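Local coordinates for sulfur carrier protein ThiS (Escherichia coli, PDB 1ZUD), which carries sulfur, as a thiocarboxylate at its C-terminus, to the synthesis of the thiazole phosphate moiety of thiamine phosphate, at residues D[29-34]-D[43-47]. Sequence-based numbering, arbitrary orientation.
Sequences QAGAAL and REQWA
Segments 29-34 and 43-47 come nearest, CA to CA, at A33 and R43 (6.8 Å), and the type II turn from Q29 to A32, closed by the bond from A32 N to Q29 O, brings two carbonyl oxygens round toward the R43 side chain. That arginine, its chain bent at chi2 and chi3, gives its NH1 to A32 O at 3.1 Å; the bond falls on a lone pair in the carbonyl plane, bends to 151° at the hydrogen, and leaves the oxygen tilted from the guanidinium plane. Q29 O sits over one guanidinium face instead, 3.3 Å from R43 CZ, where the angles are too poor for a hydrogen bond. A leucine in place of R43 has no N-H groups to offer, which would probably leave A32 O without this donor and D176 of the ThiF chain without its salt-bridge partner. The case illustrates how a turn's carbonyls can be met by a side chain from a neighbouring loop: in the ubiquitin-like fold of ThiS, the turn leads into strand 32-36, and residues 43-47 belong to the loop between strands 39-40 and 56-61. W46 reaches inward from this loop, its indole NE1 hydrogen-bonded to V41 O and its ring also touching V18 and L22 of helix 18-24. R43 CG lies over one ring face, displaced toward the rim, while L34 CB approaches W46 CZ2 obliquely at 3.5 Å. Q29 runs past the ring in the opposite direction; chi1 of -62° sets its CG in the ring plane, 3.8 Å from W46 CZ3. Q29 OE1 lies at that edge, the amide turned 58° from the indole.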
loop_
_atom_site.group_PDB
_atom_site.type_symbol
_atom_site.label_atom_id
_atom_site.label_comp_id
_atom_site.label_asym_id
_atom_site.label_seq_id
_atom_site.Cartn_x
_atom_site.Cartn_y
_atom_site.Cartn_z
ATOM N N GLN D 29 24.444 0.521 17.461
ATOM C CA GLN D 29 23.382 1.460 17.820
ATOM C C GLN D 29 23.095 2.566 16.784
ATOM O O GLN D 29 21.967 3.043 16.662
ATOM C CB GLN D 29 23.706 2.043 19.205
ATOM C CG GLN D 29 23.728 0.924 20.262
ATOM C CD GLN D 29 24.003 1.443 21.674
ATOM O OE1 GLN D 29 23.694 2.602 22.004
ATOM N NE2 GLN D 29 24.584 0.583 22.513
ATOM N N ALA D 30 24.131 2.946 16.047
ATOM C CA ALA D 30 24.046 3.959 15.014
ATOM C C ALA D 30 23.054 3.470 13.931
ATOM O O ALA D 30 23.107 2.328 13.498
ATOM C CB ALA D 30 25.436 4.191 14.412
ATOM N N GLY D 31 22.134 4.332 13.530
ATOM C CA GLY D 31 21.172 3.939 12.516
ATOM C C GLY D 31 20.087 2.990 13.008
ATOM O O GLY D 31 19.304 2.508 12.196
ATOM N N ALA D 32 20.006 2.730 14.323
ATOM C CA ALA D 32 18.984 1.812 14.839
ATOM C C ALA D 32 17.954 2.477 15.726
ATOM O O ALA D 32 18.208 3.524 16.310
ATOM C CB ALA D 32 19.675 0.628 15.632
ATOM N N ALA D 33 16.754 1.915 15.792
ATOM C CA ALA D 33 15.767 2.480 16.704
ATOM C C ALA D 33 15.259 1.241 17.411
ATOM O O ALA D 33 15.401 0.128 16.912
ATOM C CB ALA D 33 14.618 3.218 15.956
ATOM N N LEU D 34 14.675 1.436 18.575
ATOM C CA LEU D 34 14.216 0.319 19.379
ATOM C C LEU D 34 12.796 0.573 19.943
ATOM O O LEU D 34 12.446 1.703 20.333
ATOM C CB LEU D 34 15.254 0.094 20.521
ATOM C CG LEU D 34 14.924 -1.099 21.425
ATOM C CD1 LEU D 34 16.080 -2.078 21.379
ATOM C CD2 LEU D 34 14.593 -0.639 22.832
ATOM N N ARG D 43 16.734 6.665 21.695
ATOM C CA ARG D 43 18.093 6.211 21.907
ATOM C C ARG D 43 18.765 6.920 23.068
ATOM O O ARG D 43 19.606 6.340 23.741
ATOM C CB ARG D 43 18.920 6.455 20.653
ATOM C CG ARG D 43 19.994 5.454 20.437
ATOM C CD ARG D 43 20.041 5.175 18.940
ATOM N NE ARG D 43 21.134 5.907 18.360
ATOM C CZ ARG D 43 21.241 6.219 17.068
ATOM N NH1 ARG D 43 20.297 5.864 16.135
ATOM N NH2 ARG D 43 22.321 6.909 16.727
ATOM N N GLU D 44 18.391 8.175 23.294
ATOM C CA GLU D 44 19.019 8.922 24.363
ATOM C C GLU D 44 18.702 8.282 25.713
ATOM O O GLU D 44 19.315 8.625 26.697
ATOM C CB GLU D 44 18.575 10.400 24.324
ATOM C CG GLU D 44 17.128 10.665 24.726
ATOM C CD GLU D 44 16.755 12.159 24.670
ATOM O OE1 GLU D 44 15.662 12.526 25.164
ATOM O OE2 GLU D 44 17.550 12.967 24.122
ATOM N N GLN D 45 17.752 7.347 25.769
ATOM C CA GLN D 45 17.413 6.705 27.049
ATOM C C GLN D 45 17.985 5.288 27.213
ATOM O O GLN D 45 17.848 4.657 28.284
ATOM C CB GLN D 45 15.886 6.615 27.201
ATOM C CG GLN D 45 15.168 7.942 27.455
ATOM C CD GLN D 45 13.655 7.868 27.247
ATOM O OE1 GLN D 45 13.012 6.846 27.505
ATOM N NE2 GLN D 45 13.078 8.973 26.788
ATOM N N TRP D 46 18.668 4.775 26.190
ATOM C CA TRP D 46 19.114 3.387 26.281
ATOM C C TRP D 46 20.114 3.066 27.374
ATOM O O TRP D 46 20.131 1.947 27.851
ATOM C CB TRP D 46 19.670 2.852 24.946
ATOM C CG TRP D 46 18.674 2.875 23.756
ATOM C CD1 TRP D 46 17.335 3.142 23.790
ATOM C CD2 TRP D 46 18.985 2.604 22.383
ATOM N NE1 TRP D 46 16.784 3.061 22.518
ATOM C CE2 TRP D 46 17.776 2.730 21.636
ATOM C CE3 TRP D 46 20.153 2.271 21.712
ATOM C CZ2 TRP D 46 17.718 2.539 20.242
ATOM C CZ3 TRP D 46 20.086 2.077 20.288
ATOM C CH2 TRP D 46 18.876 2.218 19.598
ATOM N N ALA D 47 20.942 4.023 27.762
ATOM C CA ALA D 47 21.945 3.772 28.809
ATOM C C ALA D 47 21.347 3.563 30.196
ATOM O O ALA D 47 22.010 3.023 31.072
ATOM C CB ALA D 47 22.966 4.923 28.852
#